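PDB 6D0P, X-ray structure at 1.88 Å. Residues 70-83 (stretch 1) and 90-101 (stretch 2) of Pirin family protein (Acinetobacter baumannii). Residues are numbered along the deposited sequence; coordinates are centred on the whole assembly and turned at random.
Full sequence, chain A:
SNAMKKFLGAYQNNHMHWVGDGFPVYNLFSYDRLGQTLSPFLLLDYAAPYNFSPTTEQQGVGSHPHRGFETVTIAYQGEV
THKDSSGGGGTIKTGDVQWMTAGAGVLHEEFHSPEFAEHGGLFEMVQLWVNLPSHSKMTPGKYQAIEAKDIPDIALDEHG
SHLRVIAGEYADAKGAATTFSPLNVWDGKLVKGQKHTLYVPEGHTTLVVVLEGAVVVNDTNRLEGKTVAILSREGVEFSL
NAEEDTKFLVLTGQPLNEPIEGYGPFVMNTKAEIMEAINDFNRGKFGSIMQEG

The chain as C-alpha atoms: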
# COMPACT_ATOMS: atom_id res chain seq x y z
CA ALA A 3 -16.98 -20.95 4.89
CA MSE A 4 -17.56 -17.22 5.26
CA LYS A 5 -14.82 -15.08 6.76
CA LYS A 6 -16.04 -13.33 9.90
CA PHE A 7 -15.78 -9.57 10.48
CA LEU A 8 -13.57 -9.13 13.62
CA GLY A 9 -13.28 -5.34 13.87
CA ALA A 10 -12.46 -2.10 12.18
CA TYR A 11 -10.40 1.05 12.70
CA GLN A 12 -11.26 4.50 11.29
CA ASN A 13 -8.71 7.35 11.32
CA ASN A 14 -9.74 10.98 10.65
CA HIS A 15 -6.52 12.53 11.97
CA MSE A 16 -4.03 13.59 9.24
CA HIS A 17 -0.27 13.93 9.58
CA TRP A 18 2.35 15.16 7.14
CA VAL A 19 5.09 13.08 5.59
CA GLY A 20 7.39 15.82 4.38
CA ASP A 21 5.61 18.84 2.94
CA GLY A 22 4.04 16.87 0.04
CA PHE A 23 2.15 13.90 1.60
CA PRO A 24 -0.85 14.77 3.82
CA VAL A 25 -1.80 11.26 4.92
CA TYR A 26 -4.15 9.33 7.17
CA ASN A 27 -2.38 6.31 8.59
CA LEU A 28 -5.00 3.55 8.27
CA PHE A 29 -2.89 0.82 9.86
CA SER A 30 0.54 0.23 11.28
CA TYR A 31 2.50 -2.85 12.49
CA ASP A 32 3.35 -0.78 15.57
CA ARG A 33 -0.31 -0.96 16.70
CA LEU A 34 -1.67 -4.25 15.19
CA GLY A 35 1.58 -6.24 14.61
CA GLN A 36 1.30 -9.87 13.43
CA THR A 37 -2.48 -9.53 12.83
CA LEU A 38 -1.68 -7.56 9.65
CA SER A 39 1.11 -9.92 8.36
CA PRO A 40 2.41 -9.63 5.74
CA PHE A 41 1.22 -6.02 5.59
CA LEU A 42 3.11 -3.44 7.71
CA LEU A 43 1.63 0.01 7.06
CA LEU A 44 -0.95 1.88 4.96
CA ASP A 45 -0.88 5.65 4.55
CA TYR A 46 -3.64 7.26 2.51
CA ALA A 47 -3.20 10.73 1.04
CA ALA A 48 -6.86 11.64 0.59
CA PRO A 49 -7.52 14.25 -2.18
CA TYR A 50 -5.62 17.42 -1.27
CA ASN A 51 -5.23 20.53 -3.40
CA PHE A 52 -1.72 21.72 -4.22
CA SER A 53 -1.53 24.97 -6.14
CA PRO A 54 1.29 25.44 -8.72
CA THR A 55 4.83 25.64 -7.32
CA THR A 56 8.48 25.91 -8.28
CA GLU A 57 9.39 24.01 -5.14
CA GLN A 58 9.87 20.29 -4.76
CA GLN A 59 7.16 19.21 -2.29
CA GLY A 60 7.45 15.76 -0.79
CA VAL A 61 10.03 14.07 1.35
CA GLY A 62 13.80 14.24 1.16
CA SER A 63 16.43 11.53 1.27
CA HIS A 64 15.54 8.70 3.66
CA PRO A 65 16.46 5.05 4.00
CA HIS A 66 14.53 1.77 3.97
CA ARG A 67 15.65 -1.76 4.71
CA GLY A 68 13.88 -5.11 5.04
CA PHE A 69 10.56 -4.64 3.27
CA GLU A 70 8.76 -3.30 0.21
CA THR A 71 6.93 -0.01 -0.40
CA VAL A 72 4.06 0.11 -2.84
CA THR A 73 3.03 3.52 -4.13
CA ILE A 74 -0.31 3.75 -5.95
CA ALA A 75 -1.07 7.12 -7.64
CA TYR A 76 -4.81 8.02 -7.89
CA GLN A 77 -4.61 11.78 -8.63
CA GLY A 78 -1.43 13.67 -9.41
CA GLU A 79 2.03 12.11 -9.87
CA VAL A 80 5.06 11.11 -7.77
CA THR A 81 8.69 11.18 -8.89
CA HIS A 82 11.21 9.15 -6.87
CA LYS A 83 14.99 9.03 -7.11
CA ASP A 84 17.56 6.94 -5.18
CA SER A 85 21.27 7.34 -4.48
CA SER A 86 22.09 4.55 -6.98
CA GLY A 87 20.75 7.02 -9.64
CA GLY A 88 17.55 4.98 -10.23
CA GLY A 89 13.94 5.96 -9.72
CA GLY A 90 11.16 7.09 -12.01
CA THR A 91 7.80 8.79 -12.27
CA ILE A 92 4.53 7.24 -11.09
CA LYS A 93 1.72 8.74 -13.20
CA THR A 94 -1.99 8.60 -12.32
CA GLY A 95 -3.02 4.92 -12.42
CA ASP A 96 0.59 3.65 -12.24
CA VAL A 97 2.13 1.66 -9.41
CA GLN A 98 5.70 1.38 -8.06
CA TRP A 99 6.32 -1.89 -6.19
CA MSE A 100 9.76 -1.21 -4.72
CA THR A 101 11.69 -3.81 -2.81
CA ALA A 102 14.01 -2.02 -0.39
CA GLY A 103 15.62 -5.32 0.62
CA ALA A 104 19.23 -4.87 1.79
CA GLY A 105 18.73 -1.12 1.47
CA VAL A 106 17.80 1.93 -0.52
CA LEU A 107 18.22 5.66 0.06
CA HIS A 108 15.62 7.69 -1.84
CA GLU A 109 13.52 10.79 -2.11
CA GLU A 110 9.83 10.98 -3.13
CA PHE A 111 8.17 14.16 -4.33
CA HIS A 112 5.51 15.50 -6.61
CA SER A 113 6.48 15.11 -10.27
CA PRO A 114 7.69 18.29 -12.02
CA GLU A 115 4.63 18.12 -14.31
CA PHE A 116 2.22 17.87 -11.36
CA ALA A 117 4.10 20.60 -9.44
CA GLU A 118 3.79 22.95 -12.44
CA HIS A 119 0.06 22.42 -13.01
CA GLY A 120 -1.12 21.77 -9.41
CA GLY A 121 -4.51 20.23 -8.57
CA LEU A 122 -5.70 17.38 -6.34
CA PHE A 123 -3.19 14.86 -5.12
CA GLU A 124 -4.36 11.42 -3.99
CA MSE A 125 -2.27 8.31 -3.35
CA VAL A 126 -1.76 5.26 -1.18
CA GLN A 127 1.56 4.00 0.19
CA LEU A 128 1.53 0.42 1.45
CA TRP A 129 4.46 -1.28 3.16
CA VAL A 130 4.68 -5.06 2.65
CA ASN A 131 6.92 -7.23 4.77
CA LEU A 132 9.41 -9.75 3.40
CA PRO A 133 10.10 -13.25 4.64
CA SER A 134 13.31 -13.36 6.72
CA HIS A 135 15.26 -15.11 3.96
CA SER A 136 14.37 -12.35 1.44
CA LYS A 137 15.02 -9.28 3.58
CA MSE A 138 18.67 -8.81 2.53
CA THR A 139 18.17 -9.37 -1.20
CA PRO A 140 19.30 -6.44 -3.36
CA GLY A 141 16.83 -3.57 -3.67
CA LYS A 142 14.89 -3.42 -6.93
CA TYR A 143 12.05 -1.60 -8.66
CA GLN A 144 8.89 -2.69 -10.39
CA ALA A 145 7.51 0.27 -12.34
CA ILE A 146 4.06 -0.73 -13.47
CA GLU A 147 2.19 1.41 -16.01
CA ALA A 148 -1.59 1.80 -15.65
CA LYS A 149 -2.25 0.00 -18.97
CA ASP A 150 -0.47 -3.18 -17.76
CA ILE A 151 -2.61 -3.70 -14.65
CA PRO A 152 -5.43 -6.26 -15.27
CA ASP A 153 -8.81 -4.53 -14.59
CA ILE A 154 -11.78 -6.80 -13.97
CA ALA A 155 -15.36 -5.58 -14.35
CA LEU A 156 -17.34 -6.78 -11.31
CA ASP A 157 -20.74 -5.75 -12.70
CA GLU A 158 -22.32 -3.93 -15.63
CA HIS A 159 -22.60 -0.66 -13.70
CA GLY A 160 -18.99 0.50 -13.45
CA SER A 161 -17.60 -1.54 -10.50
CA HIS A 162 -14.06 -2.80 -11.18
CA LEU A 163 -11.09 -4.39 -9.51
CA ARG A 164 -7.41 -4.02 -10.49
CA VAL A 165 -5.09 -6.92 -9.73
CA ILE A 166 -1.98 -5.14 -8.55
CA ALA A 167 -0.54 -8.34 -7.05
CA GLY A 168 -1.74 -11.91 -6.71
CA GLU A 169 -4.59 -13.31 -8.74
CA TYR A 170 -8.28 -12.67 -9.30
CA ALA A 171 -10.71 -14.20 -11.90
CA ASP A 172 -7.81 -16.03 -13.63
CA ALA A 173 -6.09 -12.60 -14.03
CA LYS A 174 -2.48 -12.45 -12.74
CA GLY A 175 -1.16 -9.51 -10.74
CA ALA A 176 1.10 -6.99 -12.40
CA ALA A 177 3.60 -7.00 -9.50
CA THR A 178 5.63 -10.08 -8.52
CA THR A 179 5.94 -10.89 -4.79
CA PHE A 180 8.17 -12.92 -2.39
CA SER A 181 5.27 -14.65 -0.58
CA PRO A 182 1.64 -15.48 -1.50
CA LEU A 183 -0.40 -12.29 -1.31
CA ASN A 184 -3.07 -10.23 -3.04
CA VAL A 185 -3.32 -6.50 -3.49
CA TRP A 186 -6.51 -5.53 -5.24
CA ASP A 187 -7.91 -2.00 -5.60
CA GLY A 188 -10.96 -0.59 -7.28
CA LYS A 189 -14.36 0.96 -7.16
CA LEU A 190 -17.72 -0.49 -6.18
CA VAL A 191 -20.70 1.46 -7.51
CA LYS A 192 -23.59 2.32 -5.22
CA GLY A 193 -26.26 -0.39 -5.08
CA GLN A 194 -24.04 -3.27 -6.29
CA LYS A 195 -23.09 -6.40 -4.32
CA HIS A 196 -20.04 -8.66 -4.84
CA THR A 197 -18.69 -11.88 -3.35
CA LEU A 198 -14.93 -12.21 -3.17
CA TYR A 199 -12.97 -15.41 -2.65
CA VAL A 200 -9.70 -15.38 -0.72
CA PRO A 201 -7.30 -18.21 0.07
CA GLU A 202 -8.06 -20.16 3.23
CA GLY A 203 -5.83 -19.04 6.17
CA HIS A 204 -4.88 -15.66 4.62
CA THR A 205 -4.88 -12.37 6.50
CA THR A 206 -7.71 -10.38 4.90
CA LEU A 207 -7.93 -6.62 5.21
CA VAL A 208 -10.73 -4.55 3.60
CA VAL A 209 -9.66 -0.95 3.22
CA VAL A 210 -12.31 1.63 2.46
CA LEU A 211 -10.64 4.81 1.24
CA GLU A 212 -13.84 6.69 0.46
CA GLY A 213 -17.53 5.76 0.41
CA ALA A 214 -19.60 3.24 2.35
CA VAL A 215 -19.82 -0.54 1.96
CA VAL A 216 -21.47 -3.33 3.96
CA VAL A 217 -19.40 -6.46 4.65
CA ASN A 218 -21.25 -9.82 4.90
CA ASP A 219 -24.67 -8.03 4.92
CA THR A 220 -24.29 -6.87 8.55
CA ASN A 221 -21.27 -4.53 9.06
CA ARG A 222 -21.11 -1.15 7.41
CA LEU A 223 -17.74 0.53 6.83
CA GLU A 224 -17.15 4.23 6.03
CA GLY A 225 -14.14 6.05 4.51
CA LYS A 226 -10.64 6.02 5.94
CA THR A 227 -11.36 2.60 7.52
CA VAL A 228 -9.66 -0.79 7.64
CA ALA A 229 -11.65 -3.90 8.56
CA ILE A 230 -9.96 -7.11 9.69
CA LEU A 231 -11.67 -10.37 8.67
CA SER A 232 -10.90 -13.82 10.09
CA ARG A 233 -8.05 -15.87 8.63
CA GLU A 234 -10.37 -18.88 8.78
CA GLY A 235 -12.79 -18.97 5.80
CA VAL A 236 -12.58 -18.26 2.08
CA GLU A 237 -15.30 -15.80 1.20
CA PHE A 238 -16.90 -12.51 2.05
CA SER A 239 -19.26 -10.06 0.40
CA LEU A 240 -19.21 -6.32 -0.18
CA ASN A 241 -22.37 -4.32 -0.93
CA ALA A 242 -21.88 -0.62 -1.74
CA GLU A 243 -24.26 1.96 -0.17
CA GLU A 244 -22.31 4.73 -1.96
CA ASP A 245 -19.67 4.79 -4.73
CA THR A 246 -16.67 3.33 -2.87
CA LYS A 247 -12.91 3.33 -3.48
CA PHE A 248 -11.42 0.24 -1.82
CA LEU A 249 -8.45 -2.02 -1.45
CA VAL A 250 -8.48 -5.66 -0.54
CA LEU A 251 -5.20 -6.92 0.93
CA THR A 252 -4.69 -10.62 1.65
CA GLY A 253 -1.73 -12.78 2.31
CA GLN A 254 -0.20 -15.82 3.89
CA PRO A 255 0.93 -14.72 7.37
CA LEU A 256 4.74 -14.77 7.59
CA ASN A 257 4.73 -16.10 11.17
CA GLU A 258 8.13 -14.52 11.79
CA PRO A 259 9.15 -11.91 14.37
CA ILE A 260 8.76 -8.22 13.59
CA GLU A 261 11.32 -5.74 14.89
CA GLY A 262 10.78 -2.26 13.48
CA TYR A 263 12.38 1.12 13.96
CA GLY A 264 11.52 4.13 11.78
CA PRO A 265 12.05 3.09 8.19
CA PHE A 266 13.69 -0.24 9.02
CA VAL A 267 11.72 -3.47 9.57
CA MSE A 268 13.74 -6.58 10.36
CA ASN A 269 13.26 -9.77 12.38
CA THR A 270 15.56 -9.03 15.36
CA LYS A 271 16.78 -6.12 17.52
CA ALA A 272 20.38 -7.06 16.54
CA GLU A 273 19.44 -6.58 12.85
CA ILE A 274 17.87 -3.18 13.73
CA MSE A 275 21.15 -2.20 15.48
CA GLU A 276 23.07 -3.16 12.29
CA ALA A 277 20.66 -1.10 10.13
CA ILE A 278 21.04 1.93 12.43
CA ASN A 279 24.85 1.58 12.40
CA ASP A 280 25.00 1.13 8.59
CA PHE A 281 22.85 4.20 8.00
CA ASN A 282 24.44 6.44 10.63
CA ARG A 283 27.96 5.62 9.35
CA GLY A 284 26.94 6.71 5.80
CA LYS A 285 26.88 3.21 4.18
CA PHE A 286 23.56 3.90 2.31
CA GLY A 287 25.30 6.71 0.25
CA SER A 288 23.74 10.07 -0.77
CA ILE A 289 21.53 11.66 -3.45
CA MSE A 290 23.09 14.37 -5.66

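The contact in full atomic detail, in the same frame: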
# COMPACT_ATOMS: atom_id res chain seq x y z
N GLU A 70 9.11 -3.90 1.48
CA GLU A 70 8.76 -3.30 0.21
C GLU A 70 7.80 -2.14 0.42
O GLU A 70 7.01 -2.17 1.37
CB GLU A 70 8.08 -4.32 -0.70
CG GLU A 70 8.82 -5.63 -0.81
CD GLU A 70 8.29 -6.54 -1.90
OE1 GLU A 70 7.16 -7.07 -1.74
OE2 GLU A 70 8.98 -6.68 -2.93
N THR A 71 7.89 -1.11 -0.43
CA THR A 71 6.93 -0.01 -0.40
C THR A 71 6.20 -0.00 -1.74
O THR A 71 6.81 -0.14 -2.82
CB THR A 71 7.55 1.37 -0.10
OG1 THR A 71 8.40 1.76 -1.18
CG2 THR A 71 8.34 1.37 1.19
N VAL A 72 4.88 0.10 -1.66
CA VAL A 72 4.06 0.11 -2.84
C VAL A 72 3.38 1.46 -2.91
O VAL A 72 2.63 1.82 -1.98
CB VAL A 72 3.02 -1.03 -2.83
CG1 VAL A 72 2.22 -1.06 -4.12
CG2 VAL A 72 3.68 -2.38 -2.55
N THR A 73 3.63 2.21 -3.97
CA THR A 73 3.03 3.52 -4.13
C THR A 73 2.02 3.45 -5.29
O THR A 73 2.38 3.04 -6.41
CB THR A 73 4.10 4.59 -4.35
OG1 THR A 73 5.02 4.54 -3.25
CG2 THR A 73 3.54 5.99 -4.46
N ILE A 74 0.79 3.82 -5.00
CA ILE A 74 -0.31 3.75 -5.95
C ILE A 74 -0.82 5.18 -6.16
O ILE A 74 -1.34 5.78 -5.23
CB ILE A 74 -1.42 2.83 -5.39
CG1 ILE A 74 -0.89 1.45 -5.00
CG2 ILE A 74 -2.60 2.74 -6.35
CD1 ILE A 74 -1.93 0.61 -4.23
N ALA A 75 -0.67 5.73 -7.37
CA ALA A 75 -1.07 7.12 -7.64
C ALA A 75 -2.52 7.14 -8.14
O ALA A 75 -2.82 6.51 -9.14
CB ALA A 75 -0.14 7.74 -8.66
N TYR A 76 -3.39 7.89 -7.47
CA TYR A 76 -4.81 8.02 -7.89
C TYR A 76 -5.04 9.37 -8.59
O TYR A 76 -5.76 9.44 -9.60
CB TYR A 76 -5.74 7.82 -6.70
CG TYR A 76 -5.77 6.40 -6.18
CD1 TYR A 76 -6.19 5.35 -6.99
CD2 TYR A 76 -5.41 6.10 -4.89
CE1 TYR A 76 -6.23 4.04 -6.53
CE2 TYR A 76 -5.44 4.79 -4.41
CZ TYR A 76 -5.87 3.77 -5.23
OH TYR A 76 -5.89 2.49 -4.75
N GLN A 77 -4.50 10.45 -8.04
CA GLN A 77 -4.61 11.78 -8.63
C GLN A 77 -3.25 12.45 -8.46
O GLN A 77 -2.63 12.34 -7.39
CB GLN A 77 -5.71 12.63 -7.99
CG GLN A 77 -7.11 12.04 -8.10
CD GLN A 77 -8.18 13.02 -7.69
OE1 GLN A 77 -8.41 14.03 -8.35
NE2 GLN A 77 -8.86 12.72 -6.59
N GLY A 78 -2.78 13.11 -9.49
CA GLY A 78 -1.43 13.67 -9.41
C GLY A 78 -0.37 12.61 -9.71
O GLY A 78 -0.69 11.48 -10.13
N GLU A 79 0.90 12.96 -9.47
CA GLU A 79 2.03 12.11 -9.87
C GLU A 79 3.16 12.23 -8.86
O GLU A 79 3.36 13.29 -8.30
CB GLU A 79 2.63 12.56 -11.20
CG GLU A 79 1.67 12.69 -12.36
CD GLU A 79 2.34 12.95 -13.71
OE1 GLU A 79 3.51 13.46 -13.73
OE2 GLU A 79 1.68 12.66 -14.76
N VAL A 80 3.93 11.15 -8.69
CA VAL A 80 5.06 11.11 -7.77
C VAL A 80 6.32 10.72 -8.53
O VAL A 80 6.31 9.74 -9.29
CB VAL A 80 4.78 10.13 -6.61
CG1 VAL A 80 6.00 9.88 -5.73
CG2 VAL A 80 3.60 10.58 -5.77
N THR A 81 7.39 11.50 -8.36
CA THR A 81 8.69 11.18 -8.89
C THR A 81 9.56 10.72 -7.71
O THR A 81 9.50 11.31 -6.61
CB THR A 81 9.30 12.35 -9.65
OG1 THR A 81 8.51 12.58 -10.81
CG2 THR A 81 10.74 12.10 -10.07
N HIS A 82 10.33 9.66 -7.91
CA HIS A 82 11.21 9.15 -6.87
C HIS A 82 12.60 8.97 -7.49
O HIS A 82 12.71 8.75 -8.69
CB HIS A 82 10.66 7.88 -6.23
CG HIS A 82 10.34 6.80 -7.21
ND1 HIS A 82 11.19 5.75 -7.45
CD2 HIS A 82 9.30 6.65 -8.07
CE1 HIS A 82 10.68 4.97 -8.39
NE2 HIS A 82 9.52 5.50 -8.78
N LYS A 83 13.62 9.11 -6.67
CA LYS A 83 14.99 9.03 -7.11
C LYS A 83 15.83 8.48 -5.95
O LYS A 83 15.68 8.97 -4.83
CB LYS A 83 15.53 10.42 -7.49
CG LYS A 83 17.00 10.42 -7.89
CD LYS A 83 17.47 11.64 -8.66
CE LYS A 83 17.51 12.91 -7.84
NZ LYS A 83 18.14 14.01 -8.61
N GLY A 90 12.08 6.95 -10.90
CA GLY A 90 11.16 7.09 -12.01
C GLY A 90 9.98 7.95 -11.65
O GLY A 90 9.96 8.56 -10.57
N THR A 91 8.99 7.98 -12.53
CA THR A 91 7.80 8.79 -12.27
C THR A 91 6.55 7.91 -12.31
O THR A 91 6.32 7.19 -13.27
CB THR A 91 7.69 9.95 -13.26
OG1 THR A 91 8.74 10.87 -12.96
CG2 THR A 91 6.37 10.68 -13.15
N ILE A 92 5.77 7.99 -11.24
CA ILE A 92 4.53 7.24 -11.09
C ILE A 92 3.39 8.16 -11.55
O ILE A 92 3.04 9.10 -10.84
CB ILE A 92 4.34 6.82 -9.62
CG1 ILE A 92 5.61 6.19 -9.04
CG2 ILE A 92 3.12 5.93 -9.47
CD1 ILE A 92 5.55 5.94 -7.54
N LYS A 93 2.82 7.90 -12.71
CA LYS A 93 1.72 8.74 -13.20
C LYS A 93 0.40 8.23 -12.62
O LYS A 93 0.36 7.15 -11.99
CB LYS A 93 1.66 8.75 -14.73
CG LYS A 93 2.93 9.18 -15.45
CD LYS A 93 2.73 9.24 -16.97
CE LYS A 93 4.00 9.58 -17.71
NZ LYS A 93 3.77 9.73 -19.17
N THR A 94 -0.67 9.00 -12.83
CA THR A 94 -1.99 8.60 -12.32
C THR A 94 -2.33 7.21 -12.88
O THR A 94 -2.21 6.96 -14.08
CB THR A 94 -3.06 9.64 -12.67
OG1 THR A 94 -2.88 10.77 -11.81
CG2 THR A 94 -4.47 9.14 -12.49
N GLY A 95 -2.68 6.29 -12.00
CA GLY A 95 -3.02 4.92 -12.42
C GLY A 95 -1.83 3.98 -12.40
O GLY A 95 -2.03 2.75 -12.49
N ASP A 96 -0.61 4.51 -12.29
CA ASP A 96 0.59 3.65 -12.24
C ASP A 96 0.84 3.17 -10.81
O ASP A 96 0.25 3.70 -9.83
CB ASP A 96 1.87 4.39 -12.67
CG ASP A 96 1.94 4.84 -14.12
OD1 ASP A 96 1.02 4.47 -14.90
OD2 ASP A 96 2.94 5.56 -14.46
N VAL A 97 1.70 2.16 -10.70
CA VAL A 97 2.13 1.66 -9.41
C VAL A 97 3.65 1.45 -9.41
O VAL A 97 4.24 1.08 -10.45
CB VAL A 97 1.41 0.33 -9.08
CG1 VAL A 97 1.99 -0.31 -7.83
CG2 VAL A 97 -0.09 0.51 -8.97
N GLN A 98 4.30 1.75 -8.28
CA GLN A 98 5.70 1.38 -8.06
C GLN A 98 5.74 0.39 -6.90
O GLN A 98 5.30 0.72 -5.78
CB GLN A 98 6.59 2.59 -7.77
CG GLN A 98 8.00 2.24 -7.32
CD GLN A 98 8.78 1.33 -8.25
OE1 GLN A 98 9.23 0.26 -7.85
NE2 GLN A 98 9.01 1.77 -9.49
N TRP A 99 6.15 -0.85 -7.19
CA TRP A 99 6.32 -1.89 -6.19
C TRP A 99 7.83 -2.01 -5.94
O TRP A 99 8.52 -2.70 -6.68
CB TRP A 99 5.70 -3.21 -6.67
CG TRP A 99 5.54 -4.23 -5.59
CD1 TRP A 99 6.54 -4.92 -4.97
CD2 TRP A 99 4.31 -4.71 -5.02
NE1 TRP A 99 6.01 -5.77 -4.03
CE2 TRP A 99 4.65 -5.68 -4.05
CE3 TRP A 99 2.95 -4.42 -5.23
CZ2 TRP A 99 3.69 -6.33 -3.28
CZ3 TRP A 99 2.01 -5.07 -4.48
CH2 TRP A 99 2.38 -6.01 -3.51
N MSE A 100 8.33 -1.27 -4.97
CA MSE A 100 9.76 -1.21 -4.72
C MSE A 100 10.18 -2.09 -3.58
O MSE A 100 9.64 -2.00 -2.45
CB MSE A 100 10.18 0.22 -4.36
CG MSE A 100 11.71 0.29 -4.15
SE MSE A 100 12.24 2.09 -3.48
CE MSE A 100 11.65 1.85 -1.65
N THR A 101 11.13 -2.97 -3.86
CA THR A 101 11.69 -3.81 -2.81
C THR A 101 12.92 -3.10 -2.24
O THR A 101 13.90 -2.94 -2.96
CB THR A 101 12.11 -5.18 -3.34
OG1 THR A 101 11.03 -5.77 -4.06
CG2 THR A 101 12.58 -6.09 -2.23
O HOH W 1 7.03 2.64 -3.63
O HOH W 2 -4.40 13.51 -11.78
O HOH W 3 -0.55 11.35 -14.66
O HOH W 4 8.16 4.24 -10.90

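Two antiparallel ladders, one pairing E70 to I74 with T101 to V97 and the other pairing V80 to H82 with I92 to G90, hold these stretches together and bury 1191 Å² between them. The register shifts by one residue from the first ladder to the second, and loops absorb the difference. Three residues cover most: I92, H82 and E70.

I92 works at the junction of the ladders. Its backbone is paired with V80 in both directions, I92 N to V80 O at 2.7 Å and V80 N to I92 O at 3.1 Å, which fixes where the side chain starts. With chi1 m and chi2 t, that side chain reaches across to the first ladder: CD1 of I92 lies 3.7 Å from CG2 of T73, and CG2 of I92 lies 3.8 Å from CB of A75. A branched, apolar chain suits a buried site that must touch several neighbours at once, and the small methyl of A75, pointing toward the other stretch, fits close to the backbone there, its CB 3.4 Å from K93 O.

H82 stands on the same face as I92. Its backbone bonds G90 twice, H82 N to G90 O and G90 N to H82 O, both 2.9 Å. Chi1 in the p well brings the ring over the partner strand, so that G90 N lies over one face and CG1 of I92 meets the edge, 3.8 Å from CD2 of H82. The far nitrogen is served by water 4, which lies 2.8 Å from H82 NE2 and accepts a hydrogen bond from Q98 NE2 at 3.0 Å, tying the two ladders through solvent. G90 has backbone angles that by themselves call for glycine.

E70 governs the other end of the first ladder, on the face that carries V72, W99 and T101 and opposite the one that carries T71, T73 and Q98. Its buried carboxylate is paid for by two donors from the partner strand: W99 NE1 to E70 OE1 at 2.9 Å, and T101 OG1 to E70 OE2 at 2.5 Å. The W99 indole thus satisfies its polar edge, while V72 CG2 sits over the face of its six-membered ring, 3.5 Å from the centroid of that W99 ring. V72 also packs its CG1 3.8 Å from CG1 of V97, continuing the apolar row. Beta-branched valines suit these extended positions.

Between these anchors the backbone repeats a simple rule. T71 and T73 each make a pair of hydrogen bonds, with M100 and Q98 respectively, and both hydroxyls bind water 1, T71 OG1 at 2.9 Å and T73 OG1 at 2.8 Å.

Where the first ladder runs out, a type II turn from K93 to D96 takes over. G95, at a positive phi, gives its N to A75 O at 2.9 Å, while A75 N makes only a weak bond to D96 O at 3.3 Å. T94 OG1 donates to G78 O at 2.9 Å, joining the two loops. Farther out, T81 OG1 and T91 OG1 share a hydrogen bond of 2.8 Å, a threonine pair suited to a solvent-accessible position.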